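Local coordinates for protein acetyl-xylan esterase (Streptomyces lividans, PDB 2CC0) that hydrolyses acetyl esters on xylan as a metal-dependent family 4 carbohydrate esterase, here holding a zinc ion with acetate, at residues V59-Y64 against S79-T84; F11-S16 against F36-Y41; Y64-M69 against R100-E105. All blocks are in the same frame, centred on the assembly; numbering follows the deposited sequence. Where two conformers were deposited one is given.

Contact 1 (V59-Y64 against S79-T84); sequences VANHSY and SEISRT. With ZN (zinc ion), chain C.
N61 and T84 meet obliquely, the threonine methyl pressed against the carboxamide with T84 CG2 3.4 Å from N61 CG. The first torsion sets N61 CG anti to the backbone N (chi1 -175°), and both ends of the amide find work. ND2 donates to I81 O at 3.1 Å, with the acceptor nearly in the amide plane, and also to Q85 OE1 one helical turn on. OD1 turns back on its own strand end and accepts from S63 N at 2.9 Å, closing an Asx turn. Together these bonds fix which way round the amide sits.

The Y64 ring lies against R83 and T84. R83 CB is 3.5 Å from Y64 CD1, and the arginine chain crosses the tyrosine at about a right angle. R83 was modelled in two conformers; in one the guanidinium stacks on a ring face, planes 27° apart, an off-centre cation-pi contact that is less certain for that reason. T84 OG1 comes to the ring's edge instead and spends its proton on E80 O at 2.9 Å. E80 bends at chi2 (-87°), and its OE1 receives Y64 N at 2.8 Å on the anti side, out of the carboxylate plane and in a well-bent bond, while OE2 takes T65 OG1. One carboxylate thus grips two successive residues of the loop.

H62 points away from all this, its NE2 2.1 Å from the zinc ion and its ND1 bonded to R100 O. Helix 74-90 therefore clamps the loop leaving strand 58-61, which carries the His-x-x-x-His metal motif (H62, H66) of the polysaccharide deacetylase family.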
ATOM      1  N   VAL A  59      17.297   5.545  -1.625  1.00  7.78           N
ATOM      2  CA  VAL A  59      17.551   5.655  -0.182  1.00  7.71           C
ATOM      3  C   VAL A  59      16.306   6.276   0.451  1.00  7.84           C
ATOM      4  O   VAL A  59      15.763   7.278  -0.044  1.00  8.33           O
ATOM      5  CB  VAL A  59      18.789   6.540   0.120  1.00  8.09           C
ATOM      6  CG1 VAL A  59      19.066   6.525   1.629  1.00  9.52           C
ATOM      7  CG2 VAL A  59      19.996   6.035  -0.686  1.00  8.92           C
ATOM      8  N   ALA A  60      15.870   5.667   1.549  1.00  7.22           N
ATOM      9  CA  ALA A  60      14.647   6.061   2.221  1.00  5.97           C
ATOM     10  C   ALA A  60      14.856   6.179   3.730  1.00  6.47           C
ATOM     11  O   ALA A  60      15.919   5.830   4.250  1.00  7.40           O
ATOM     12  CB  ALA A  60      13.508   5.086   1.891  1.00  6.67           C
ATOM     13  N   ASN A  61      13.848   6.745   4.389  1.00  6.08           N
ATOM     14  CA  ASN A  61      13.923   7.167   5.811  1.00  6.37           C
ATOM     15  C   ASN A  61      13.405   6.063   6.732  1.00  6.38           C
ATOM     16  O   ASN A  61      12.268   5.591   6.551  1.00  7.05           O
ATOM     17  CB  ASN A  61      13.093   8.469   5.946  1.00  7.12           C
ATOM     18  CG  ASN A  61      13.161   9.127   7.327  1.00  7.68           C
ATOM     19  OD1 ASN A  61      13.126   8.468   8.373  1.00  7.54           O
ATOM     20  ND2 ASN A  61      13.155  10.471   7.316  1.00  7.83           N
ATOM     21  N   HIS A  62      14.211   5.670   7.725  1.00  6.88           N
ATOM     22  CA  HIS A  62      13.812   4.616   8.664  1.00  7.36           C
ATOM     23  C   HIS A  62      13.929   5.102  10.132  1.00  7.40           C
ATOM     24  O   HIS A  62      14.141   4.285  11.031  1.00  8.48           O
ATOM     25  CB  HIS A  62      14.624   3.338   8.428  1.00  8.12           C
ATOM     26  CG  HIS A  62      14.054   2.105   9.075  1.00  8.08           C
ATOM     27  ND1 HIS A  62      12.698   1.830   9.143  1.00  9.29           N
ATOM     28  CD2 HIS A  62      14.676   1.040   9.627  1.00  9.04           C
ATOM     29  CE1 HIS A  62      12.512   0.659   9.739  1.00  9.63           C
ATOM     30  NE2 HIS A  62      13.697   0.159  10.044  1.00  8.60           N
ATOM     31  N   SER A  63      13.695   6.407  10.343  1.00  7.92           N
ATOM     32  CA  SER A  63      13.855   7.111  11.643  1.00  7.60           C
ATOM     33  C   SER A  63      15.327   7.295  12.005  1.00  7.36           C
ATOM     34  O   SER A  63      16.211   6.743  11.334  1.00  7.97           O
ATOM     35  CB  SER A  63      13.114   6.415  12.790  1.00  7.31           C
ATOM     36  OG  SER A  63      13.903   5.351  13.320  1.00  8.38           O
ATOM     37  N   TYR A  64      15.582   8.068  13.064  1.00  7.96           N
ATOM     38  CA  TYR A  64      16.964   8.384  13.442  1.00  7.96           C
ATOM     39  C   TYR A  64      17.596   7.297  14.305  1.00  8.53           C
ATOM     40  O   TYR A  64      18.750   6.923  14.065  1.00  8.94           O
ATOM     41  CB  TYR A  64      17.082   9.755  14.122  1.00  9.60           C
ATOM     42  CG  TYR A  64      18.470  10.333  13.966  1.00  9.72           C
ATOM     43  CD1 TYR A  64      18.824  11.027  12.802  1.00 11.01           C
ATOM     44  CD2 TYR A  64      19.436  10.186  14.976  1.00 11.29           C
ATOM     45  CE1 TYR A  64      20.123  11.563  12.626  1.00 10.98           C
ATOM     46  CE2 TYR A  64      20.738  10.709  14.802  1.00 11.01           C
ATOM     47  CZ  TYR A  64      21.065  11.392  13.645  1.00 12.02           C
ATOM     48  OH  TYR A  64      22.348  11.894  13.480  1.00 13.53           O
ATOM     49  N   SER A  79      11.182  15.173  15.322  1.00 11.54           N
ATOM     50  CA  SER A  79      12.631  15.177  15.424  1.00 11.95           C
ATOM     51  C   SER A  79      13.281  13.953  14.766  1.00 11.05           C
ATOM     52  O   SER A  79      14.245  14.080  14.015  1.00 11.28           O
ATOM     53  CB  SER A  79      13.038  15.258  16.908  1.00 12.63           C
ATOM     54  OG  SER A  79      14.446  15.245  17.044  1.00 15.15           O
ATOM     55  N   GLU A  80      12.744  12.771  15.038  1.00 10.74           N
ATOM     56  CA  GLU A  80      13.299  11.545  14.485  1.00 10.18           C
ATOM     57  C   GLU A  80      13.242  11.551  12.956  1.00  9.72           C
ATOM     58  O   GLU A  80      14.203  11.183  12.268  1.00  9.83           O
ATOM     59  CB  GLU A  80      12.510  10.350  15.042  1.00 10.68           C
ATOM     60  CG  GLU A  80      12.882   9.968  16.479  1.00 10.32           C
ATOM     61  CD  GLU A  80      14.054   8.996  16.585  1.00 11.26           C
ATOM     62  OE1 GLU A  80      14.361   8.289  15.609  1.00 11.00           O
ATOM     63  OE2 GLU A  80      14.670   8.937  17.678  1.00 14.05           O
ATOM     64  N   ILE A  81      12.101  11.951  12.414  1.00  9.32           N
ATOM     65  CA  ILE A  81      11.930  11.959  10.957  1.00  9.52           C
ATOM     66  C   ILE A  81      12.755  13.072  10.271  1.00  9.52           C
ATOM     67  O   ILE A  81      13.488  12.827   9.286  1.00  8.99           O
ATOM     68  CB  ILE A  81      10.433  12.013  10.598  1.00  9.61           C
ATOM     69  CG1 ILE A  81       9.843  10.599  10.781  1.00 11.77           C
ATOM     70  CG2 ILE A  81      10.241  12.465   9.160  1.00 11.05           C
ATOM     71  CD1 ILE A  81       8.318  10.526  10.675  1.00 12.52           C
ATOM     72  N   SER A  82      12.659  14.289  10.811  1.00 10.13           N
ATOM     73  CA  SER A  82      13.359  15.413  10.201  0.50 10.46           C
ATOM     74  C   SER A  82      14.886  15.255  10.254  1.00 10.69           C
ATOM     75  O   SER A  82      15.569  15.545   9.274  1.00 10.33           O
ATOM     76  CB  SER A  82      12.916  16.731  10.823  0.50 11.12           C
ATOM     77  OG  SER A  82      13.172  16.741  12.205  0.50 10.01           O
ATOM     78  N   ARG A  83      15.421  14.780  11.370  1.00 10.37           N
ATOM     79  CA  ARG A  83      16.872  14.588  11.479  0.50 10.69           C
ATOM     80  C   ARG A  83      17.355  13.552  10.472  1.00  9.79           C
ATOM     81  O   ARG A  83      18.461  13.643   9.950  1.00 10.92           O
ATOM     82  CB  ARG A  83      17.268  14.196  12.900  0.50 11.24           C
ATOM     83  CG  ARG A  83      17.214  15.376  13.876  0.50 13.62           C
ATOM     84  CD  ARG A  83      16.638  14.943  15.212  0.50 16.23           C
ATOM     85  NE  ARG A  83      17.570  14.138  15.969  0.50 17.75           N
ATOM     86  CZ  ARG A  83      17.253  13.106  16.744  0.50 18.64           C
ATOM     87  NH1 ARG A  83      15.996  12.709  16.889  0.50 17.42           N
ATOM     88  NH2 ARG A  83      18.221  12.471  17.387  0.50 18.86           N
ATOM     89  N   THR A  84      16.511  12.545  10.216  1.00  8.90           N
ATOM     90  CA  THR A  84      16.874  11.539   9.230  1.00  8.42           C
ATOM     91  C   THR A  84      16.835  12.089   7.778  1.00  8.76           C
ATOM     92  O   THR A  84      17.711  11.739   6.964  1.00  8.94           O
ATOM     93  CB  THR A  84      16.004  10.273   9.426  1.00  7.54           C
ATOM     94  OG1 THR A  84      16.200   9.794  10.766  1.00  8.36           O
ATOM     95  CG2 THR A  84      16.416   9.187   8.439  1.00  7.01           C
TER
HETATM   96 ZN    ZN C 200      14.152  -1.502  11.251  0.50 12.92          ZN
HETATM   97  O   HOH W   1      14.573  -3.460  11.804  1.00 29.49           O

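Contact 2 (F11-S16 against F36-Y41); sequences FDDGPS and FNQGQY
F36 takes its place beside D12 as a parallel strand neighbour: F36 N donates to F11 O at 2.9 Å and F36 O receives D13 N, also at 2.9 Å. This is the tight, buried part. D12 and F36 lie side by side and point the same way, D12 OD1 only 3.2 Å from F36 CB, while that oxygen forms a salt bridge with R100. Beyond the strands P15, after a cis peptide bond, crosses the N37 side chain at about a right angle, and P15 CD packs 3.7 Å from Y41 CB. G14 O accepts Q38 N at 3.1 Å just where helix 39-44 begins. A single water bonded to G14 N lies between F11 O and N37 OD1; N37 ND2 goes to Q52 OE1.

The looser side is that of Y41, which is partly exposed. Its ring touches mainly backbone, with CD2 3.4 Å from D13 O, and Q40 CG covers one of its faces. At the border of this side D13 and Q38 make a firm bond. They cross obliquely, their carboxylate and amide planes 81° apart, and Q38 NE2 reaches D13 OD1 at 3.0 Å from above the carboxylate plane. Q40 NE2 in turn donates to Q38 OE1, settling the orientation of the Q38 amide. Since D13 belongs to the zinc site, this chain of hydrogen bonds makes Q38 a second-shell residue that probably helps position the carboxylate beside the metal.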
ATOM      1  N   PHE A  11      15.819  -3.071   2.024  1.00  7.67           N
ATOM      2  CA  PHE A  11      16.755  -3.456   3.090  1.00  7.59           C
ATOM      3  C   PHE A  11      16.775  -2.384   4.170  1.00  8.30           C
ATOM      4  O   PHE A  11      17.161  -1.220   3.912  1.00  8.43           O
ATOM      5  CB  PHE A  11      18.176  -3.650   2.510  1.00  8.17           C
ATOM      6  CG  PHE A  11      18.244  -4.716   1.464  1.00  6.87           C
ATOM      7  CD1 PHE A  11      18.425  -6.045   1.836  1.00  8.76           C
ATOM      8  CD2 PHE A  11      18.070  -4.405   0.100  1.00  6.83           C
ATOM      9  CE1 PHE A  11      18.478  -7.038   0.889  1.00  9.62           C
ATOM     10  CE2 PHE A  11      18.115  -5.394  -0.855  1.00  8.57           C
ATOM     11  CZ  PHE A  11      18.299  -6.732  -0.463  1.00  8.71           C
ATOM     12  N   ASP A  12      16.326  -2.770   5.365  1.00  8.46           N
ATOM     13  CA  ASP A  12      16.312  -1.879   6.517  1.00  8.85           C
ATOM     14  C   ASP A  12      17.614  -1.885   7.331  1.00  9.32           C
ATOM     15  O   ASP A  12      18.330  -2.904   7.396  1.00  9.39           O
ATOM     16  CB  ASP A  12      15.183  -2.268   7.468  1.00 11.08           C
ATOM     17  CG  ASP A  12      13.808  -1.868   6.959  1.00 11.77           C
ATOM     18  OD1 ASP A  12      13.670  -1.408   5.812  1.00 13.07           O
ATOM     19  OD2 ASP A  12      12.843  -2.060   7.734  1.00 16.01           O
ATOM     20  N   ASP A  13      17.887  -0.715   7.910  1.00  9.10           N
ATOM     21  CA  ASP A  13      18.785  -0.529   9.074  1.00 10.31           C
ATOM     22  C   ASP A  13      20.249  -0.269   8.781  1.00 11.16           C
ATOM     23  O   ASP A  13      21.116  -0.331   9.697  1.00 12.94           O
ATOM     24  CB  ASP A  13      18.675  -1.671  10.092  1.00 10.78           C
ATOM     25  CG  ASP A  13      17.369  -1.674  10.817  1.00 14.35           C
ATOM     26  OD1 ASP A  13      16.802  -0.574  11.033  1.00 13.96           O
ATOM     27  OD2 ASP A  13      16.936  -2.798  11.195  1.00 19.06           O
ATOM     28  N   GLY A  14      20.534   0.049   7.543  1.00 10.48           N
ATOM     29  CA  GLY A  14      21.898   0.449   7.211  1.00 10.10           C
ATOM     30  C   GLY A  14      22.059   1.949   7.282  1.00  9.85           C
ATOM     31  O   GLY A  14      21.165   2.689   7.732  1.00  9.13           O
ATOM     32  N   PRO A  15      23.212   2.433   6.809  1.00 10.27           N
ATOM     33  CA  PRO A  15      24.299   1.537   6.389  1.00 10.34           C
ATOM     34  C   PRO A  15      25.218   1.167   7.549  1.00 11.20           C
ATOM     35  O   PRO A  15      24.980   1.583   8.685  1.00 13.26           O
ATOM     36  CB  PRO A  15      25.160   2.445   5.479  1.00 11.38           C
ATOM     37  CG  PRO A  15      24.698   3.840   5.683  1.00 12.65           C
ATOM     38  CD  PRO A  15      23.499   3.858   6.599  1.00 10.49           C
ATOM     39  N   SER A  16      26.181   0.295   7.302  1.00 11.92           N
ATOM     40  CA  SER A  16      26.748  -0.675   8.257  1.00 11.82           C
ATOM     41  C   SER A  16      27.993  -1.253   7.594  1.00 11.78           C
ATOM     42  O   SER A  16      28.206  -1.091   6.379  1.00 11.62           O
ATOM     43  CB  SER A  16      25.840  -1.769   8.773  1.00 11.63           C
ATOM     44  OG  SER A  16      25.931  -2.883   7.941  1.00 13.63           O
ATOM     45  N   PHE A  36      16.279   1.454   3.455  1.00  6.67           N
ATOM     46  CA  PHE A  36      15.622   2.265   4.496  1.00  6.20           C
ATOM     47  C   PHE A  36      16.651   2.463   5.612  1.00  7.01           C
ATOM     48  O   PHE A  36      16.784   1.624   6.515  1.00  6.83           O
ATOM     49  CB  PHE A  36      14.342   1.592   4.991  1.00  6.38           C
ATOM     50  CG  PHE A  36      13.202   1.720   4.029  1.00  5.79           C
ATOM     51  CD1 PHE A  36      13.052   0.798   2.983  1.00  7.11           C
ATOM     52  CD2 PHE A  36      12.290   2.788   4.142  1.00  7.92           C
ATOM     53  CE1 PHE A  36      11.981   0.935   2.079  1.00  7.70           C
ATOM     54  CE2 PHE A  36      11.227   2.909   3.240  1.00  7.25           C
ATOM     55  CZ  PHE A  36      11.084   1.994   2.221  1.00  7.77           C
ATOM     56  N   ASN A  37      17.421   3.545   5.479  1.00  6.98           N
ATOM     57  CA  ASN A  37      18.523   3.835   6.422  1.00  6.67           C
ATOM     58  C   ASN A  37      18.032   4.478   7.718  1.00  7.46           C
ATOM     59  O   ASN A  37      17.111   5.310   7.703  1.00  8.00           O
ATOM     60  CB  ASN A  37      19.533   4.810   5.791  1.00  7.43           C
ATOM     61  CG  ASN A  37      20.366   4.198   4.659  1.00  7.17           C
ATOM     62  OD1 ASN A  37      20.398   2.964   4.402  1.00 10.54           O
ATOM     63  ND2 ASN A  37      21.106   5.053   4.028  1.00  7.27           N
ATOM     64  N   GLN A  38      18.712   4.178   8.828  1.00  7.50           N
ATOM     65  CA  GLN A  38      18.507   4.986  10.043  1.00  7.55           C
ATOM     66  C   GLN A  38      19.338   6.263   9.930  1.00  7.87           C
ATOM     67  O   GLN A  38      20.499   6.223   9.488  1.00  8.80           O
ATOM     68  CB  GLN A  38      18.961   4.240  11.295  1.00  8.23           C
ATOM     69  CG  GLN A  38      18.056   3.036  11.616  1.00  6.86           C
ATOM     70  CD  GLN A  38      18.408   2.405  12.927  1.00  9.45           C
ATOM     71  OE1 GLN A  38      18.843   3.096  13.846  1.00 11.76           O
ATOM     72  NE2 GLN A  38      18.222   1.096  13.027  1.00 10.76           N
ATOM     73  N   GLY A  39      18.757   7.376  10.358  1.00  8.05           N
ATOM     74  CA  GLY A  39      19.485   8.670  10.292  1.00  7.81           C
ATOM     75  C   GLY A  39      20.826   8.623  11.027  1.00  7.99           C
ATOM     76  O   GLY A  39      21.833   9.147  10.534  1.00  9.49           O
ATOM     77  N   GLN A  40      20.879   7.972  12.193  1.00  8.13           N
ATOM     78  CA  GLN A  40      22.155   7.960  12.940  1.00  8.75           C
ATOM     79  C   GLN A  40      23.264   7.288  12.133  1.00  9.82           C
ATOM     80  O   GLN A  40      24.416   7.698  12.209  1.00 10.97           O
ATOM     81  CB  GLN A  40      21.993   7.293  14.311  1.00  8.31           C
ATOM     82  CG  GLN A  40      21.655   5.822  14.275  1.00  9.04           C
ATOM     83  CD  GLN A  40      21.475   5.247  15.671  1.00  9.71           C
ATOM     84  OE1 GLN A  40      22.118   5.711  16.637  1.00 14.59           O
ATOM     85  NE2 GLN A  40      20.646   4.222  15.790  1.00  9.32           N
ATOM     86  N   TYR A  41      22.921   6.238  11.385  1.00  9.86           N
ATOM     87  CA  TYR A  41      23.913   5.523  10.566  1.00 10.58           C
ATOM     88  C   TYR A  41      24.251   6.260   9.275  1.00 11.22           C
ATOM     89  O   TYR A  41      25.397   6.185   8.804  1.00 11.24           O
ATOM     90  CB  TYR A  41      23.467   4.087  10.269  1.00 10.80           C
ATOM     91  CG  TYR A  41      23.228   3.262  11.528  1.00  9.24           C
ATOM     92  CD1 TYR A  41      24.049   3.412  12.640  1.00  9.77           C
ATOM     93  CD2 TYR A  41      22.181   2.315  11.589  1.00 11.43           C
ATOM     94  CE1 TYR A  41      23.825   2.658  13.819  1.00 11.09           C
ATOM     95  CE2 TYR A  41      21.954   1.570  12.743  1.00 11.86           C
ATOM     96  CZ  TYR A  41      22.789   1.745  13.850  1.00 11.63           C
ATOM     97  OH  TYR A  41      22.603   1.002  15.004  1.00 13.85           O
TER
HETATM   98  O   HOH W   2      19.397   0.238   4.974  1.00 10.55           O

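Contact 3 (Y64-M69 against R100-E105); sequences YTHPHM and RPPYGE. With ZN (zinc ion), chain C; ACT (acetate ion), chain D.
Y103 is sandwiched between two histidines that treat its faces differently. The H68 ring lies nearly flat on one face in an offset stack, centroids 3.8 Å apart and planes 6° apart. On the opposite face H66 stands on edge at 80°, pushing CE1 to 3.3 Å from Y103 CZ. With CG anti to the backbone N (chi1 -156°), the H66 ring is carried toward both Y103 and P102, and it is itself covered by a CH-pi contact, P102 CB sitting almost squarely over its ring centre.

Among the polar contacts, H68 ND1 donates to E105 OE1 at 2.7 Å in a nearly straight bond, in the histidine ring plane and on the syn side of the carboxylate. An alanine in place of H68 would probably leave E105 OE1 without its N-H partner and strip one face of Y103 of its stack, so that the ring is held less firmly. Two waters add bridges: one joins H66 O to Y103 OH, while the other accepts from M69 N and donates to P102 O and E105 O.

H66 NE2 binds the zinc ion at 2.2 Å. The acetate, probably from the crystallisation liquor, holds the same zinc with both oxygens, OXT at 2.2 Å and O at 2.5 Å from the metal. Acetate O also receives Y103 N at 2.8 Å in an almost linear bond. A zinc-bound oxygen held by this backbone N-H is consistent with the oxyanion hole of family 4 esterases, built on the Arg-Pro-Pro-Tyr-Gly loop of the deacetylase fold.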
ATOM      1  N   TYR A  64      15.582   8.068  13.064  1.00  7.96           N
ATOM      2  CA  TYR A  64      16.964   8.384  13.442  1.00  7.96           C
ATOM      3  C   TYR A  64      17.596   7.297  14.305  1.00  8.53           C
ATOM      4  O   TYR A  64      18.750   6.923  14.065  1.00  8.94           O
ATOM      5  CB  TYR A  64      17.082   9.755  14.122  1.00  9.60           C
ATOM      6  CG  TYR A  64      18.470  10.333  13.966  1.00  9.72           C
ATOM      7  CD1 TYR A  64      18.824  11.027  12.802  1.00 11.01           C
ATOM      8  CD2 TYR A  64      19.436  10.186  14.976  1.00 11.29           C
ATOM      9  CE1 TYR A  64      20.123  11.563  12.626  1.00 10.98           C
ATOM     10  CE2 TYR A  64      20.738  10.709  14.802  1.00 11.01           C
ATOM     11  CZ  TYR A  64      21.065  11.392  13.645  1.00 12.02           C
ATOM     12  OH  TYR A  64      22.348  11.894  13.480  1.00 13.53           O
ATOM     13  N   THR A  65      16.847   6.796  15.283  1.00  9.28           N
ATOM     14  CA  THR A  65      17.402   5.850  16.260  1.00  9.60           C
ATOM     15  C   THR A  65      16.563   4.547  16.381  1.00  9.84           C
ATOM     16  O   THR A  65      16.808   3.737  17.279  1.00 10.48           O
ATOM     17  CB  THR A  65      17.477   6.494  17.686  1.00 10.31           C
ATOM     18  OG1 THR A  65      16.147   6.701  18.199  1.00 12.99           O
ATOM     19  CG2 THR A  65      18.253   7.822  17.690  1.00 11.66           C
ATOM     20  N   HIS A  66      15.572   4.368  15.505  1.00  9.51           N
ATOM     21  CA  HIS A  66      14.733   3.169  15.487  1.00  9.83           C
ATOM     22  C   HIS A  66      13.888   2.976  16.783  1.00  9.98           C
ATOM     23  O   HIS A  66      13.835   1.868  17.316  1.00 10.54           O
ATOM     24  CB  HIS A  66      15.608   1.921  15.192  1.00 10.68           C
ATOM     25  CG  HIS A  66      14.856   0.764  14.608  1.00 11.35           C
ATOM     26  ND1 HIS A  66      14.125  -0.119  15.371  1.00 12.77           N
ATOM     27  CD2 HIS A  66      14.742   0.332  13.327  1.00 13.71           C
ATOM     28  CE1 HIS A  66      13.597  -1.046  14.593  1.00 14.59           C
ATOM     29  NE2 HIS A  66      13.953  -0.797  13.349  1.00 13.74           N
ATOM     30  N   PRO A  67      13.228   4.043  17.269  1.00  9.75           N
ATOM     31  CA  PRO A  67      12.372   3.874  18.454  1.00 10.51           C
ATOM     32  C   PRO A  67      11.052   3.236  18.057  1.00 10.92           C
ATOM     33  O   PRO A  67      10.732   3.193  16.861  1.00 10.80           O
ATOM     34  CB  PRO A  67      12.100   5.322  18.894  1.00 11.26           C
ATOM     35  CG  PRO A  67      12.129   6.093  17.628  1.00 10.48           C
ATOM     36  CD  PRO A  67      13.200   5.441  16.768  1.00 10.01           C
ATOM     37  N   HIS A  68      10.281   2.787  19.043  1.00 11.11           N
ATOM     38  CA  HIS A  68       8.880   2.465  18.803  1.00 12.35           C
ATOM     39  C   HIS A  68       8.171   3.814  18.690  1.00 12.66           C
ATOM     40  O   HIS A  68       7.859   4.445  19.685  1.00 13.21           O
ATOM     41  CB  HIS A  68       8.343   1.652  19.982  1.00 13.61           C
ATOM     42  CG  HIS A  68       8.842   0.245  20.015  1.00 14.51           C
ATOM     43  ND1 HIS A  68       8.214  -0.784  19.344  1.00 16.59           N
ATOM     44  CD2 HIS A  68       9.915  -0.305  20.633  1.00 16.48           C
ATOM     45  CE1 HIS A  68       8.885  -1.908  19.540  1.00 16.65           C
ATOM     46  NE2 HIS A  68       9.917  -1.644  20.322  1.00 16.90           N
ATOM     47  N   MET A  69       7.920   4.274  17.468  1.00 11.99           N
ATOM     48  CA  MET A  69       7.480   5.671  17.209  0.50 11.84           C
ATOM     49  C   MET A  69       6.130   6.014  17.843  1.00 12.56           C
ATOM     50  O   MET A  69       5.895   7.155  18.222  1.00 13.05           O
ATOM     51  CB  MET A  69       7.430   5.978  15.695  0.50 10.76           C
ATOM     52  CG  MET A  69       8.803   6.017  14.960  0.50  9.65           C
ATOM     53  SD  MET A  69       9.829   7.507  15.184  0.50  9.66           S
ATOM     54  CE  MET A  69       9.031   8.726  14.120  0.50  8.88           C
ATOM     55  N   ARG A 100       9.675   4.152   6.319  1.00  6.41           N
ATOM     56  CA  ARG A 100       9.161   2.901   6.896  1.00  6.33           C
ATOM     57  C   ARG A 100       9.214   3.022   8.410  1.00  7.50           C
ATOM     58  O   ARG A 100      10.300   3.249   8.978  1.00  7.35           O
ATOM     59  CB  ARG A 100       9.974   1.682   6.428  1.00  7.20           C
ATOM     60  CG  ARG A 100       9.519   0.380   7.092  1.00  8.38           C
ATOM     61  CD  ARG A 100      10.234  -0.762   6.424  1.00  8.68           C
ATOM     62  NE  ARG A 100       9.588  -1.147   5.161  1.00  9.47           N
ATOM     63  CZ  ARG A 100      10.211  -1.852   4.213  1.00  9.32           C
ATOM     64  NH1 ARG A 100      11.496  -2.177   4.376  1.00  9.50           N
ATOM     65  NH2 ARG A 100       9.561  -2.203   3.116  1.00 11.10           N
ATOM     66  N   PRO A 101       8.056   2.899   9.083  1.00  8.58           N
ATOM     67  CA  PRO A 101       8.091   3.017  10.537  1.00  9.08           C
ATOM     68  C   PRO A 101       8.877   1.834  11.123  1.00  9.60           C
ATOM     69  O   PRO A 101       8.704   0.687  10.685  1.00 10.06           O
ATOM     70  CB  PRO A 101       6.615   2.863  10.944  1.00 10.20           C
ATOM     71  CG  PRO A 101       5.819   3.144   9.707  1.00 11.04           C
ATOM     72  CD  PRO A 101       6.695   2.622   8.578  1.00 10.20           C
ATOM     73  N   PRO A 102       9.741   2.101  12.113  1.00 10.27           N
ATOM     74  CA  PRO A 102      10.327   0.975  12.841  1.00 10.43           C
ATOM     75  C   PRO A 102       9.221   0.020  13.336  1.00 10.21           C
ATOM     76  O   PRO A 102       8.181   0.467  13.848  1.00  9.48           O
ATOM     77  CB  PRO A 102      11.020   1.667  14.025  1.00 11.27           C
ATOM     78  CG  PRO A 102      11.414   3.041  13.494  1.00 10.97           C
ATOM     79  CD  PRO A 102      10.260   3.409  12.567  1.00 10.79           C
ATOM     80  N   TYR A 103       9.444  -1.281  13.175  1.00 10.07           N
ATOM     81  CA  TYR A 103       8.514  -2.360  13.668  1.00 10.34           C
ATOM     82  C   TYR A 103       7.199  -2.352  12.902  1.00 11.67           C
ATOM     83  O   TYR A 103       6.273  -3.054  13.294  1.00 12.02           O
ATOM     84  CB  TYR A 103       8.219  -2.229  15.177  1.00 11.48           C
ATOM     85  CG  TYR A 103       9.487  -2.029  15.981  1.00 10.92           C
ATOM     86  CD1 TYR A 103      10.367  -3.096  16.203  1.00 12.99           C
ATOM     87  CD2 TYR A 103       9.842  -0.770  16.449  1.00 11.46           C
ATOM     88  CE1 TYR A 103      11.558  -2.904  16.919  1.00 12.69           C
ATOM     89  CE2 TYR A 103      11.034  -0.561  17.176  1.00 12.39           C
ATOM     90  CZ  TYR A 103      11.889  -1.638  17.399  1.00 12.35           C
ATOM     91  OH  TYR A 103      13.066  -1.432  18.096  1.00 15.11           O
ATOM     92  N   GLY A 104       7.091  -1.524  11.852  1.00 11.03           N
ATOM     93  CA  GLY A 104       5.829  -1.394  11.106  1.00 11.72           C
ATOM     94  C   GLY A 104       4.724  -0.694  11.897  1.00 12.51           C
ATOM     95  O   GLY A 104       3.571  -0.701  11.471  1.00 13.98           O
ATOM     96  N   GLU A 105       5.081  -0.115  13.049  1.00 11.31           N
ATOM     97  CA  GLU A 105       4.106   0.432  13.996  1.00 11.96           C
ATOM     98  C   GLU A 105       3.782   1.869  13.657  1.00 11.36           C
ATOM     99  O   GLU A 105       4.670   2.749  13.629  1.00 11.42           O
ATOM    100  CB  GLU A 105       4.617   0.319  15.446  1.00 11.99           C
ATOM    101  CG  GLU A 105       4.689  -1.142  15.896  1.00 13.65           C
ATOM    102  CD  GLU A 105       5.505  -1.385  17.174  1.00 15.30           C
ATOM    103  OE1 GLU A 105       6.155  -0.450  17.687  1.00 18.14           O
ATOM    104  OE2 GLU A 105       5.498  -2.558  17.643  1.00 18.80           O
TER
HETATM  105 ZN    ZN C 200      14.152  -1.502  11.251  0.50 12.92          ZN
HETATM  106  C   ACT D 201      11.729  -2.427  10.603  0.50 11.49           C
HETATM  107  O   ACT D 201      11.778  -2.190  11.833  0.50 11.03           O
HETATM  108  OXT ACT D 201      12.805  -2.752  10.020  0.50 11.77           O
HETATM  109  CH3 ACT D 201      10.434  -2.313   9.857  0.50 12.03           C
HETATM  110  O   HOH W   3      13.858   0.596  20.061  1.00 22.54           O
HETATM  111  O   HOH W   4       7.306   2.763  14.777  1.00 11.75           O
HETATM  112  O   HOH W   1      14.573  -3.460  11.804  1.00 29.49           O

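The three contacts surround one zinc site, each bringing one of its protein residues: H62 from contact 1, H66 from contact 3 and, farther off with its side chain about 3 Å from the metal, D13 from contact 2. Centres lie 10 Å apart between contact 1 and each of the others, and 12 Å between contacts 2 and 3. The neighbouring strands 34-37 and 58-61 tie contact 1 to contact 2; just past them H62 N probably bonds N37 O (2.9 Å), and S63 O probably bonds G39 N (2.8 Å). D13 OD1 packs 3.2 Å from H66 CD2, joining contacts 2 and 3. R100 links contact 3 to both others, and contacts 1 and 3 share Y64 and the zinc-bound water.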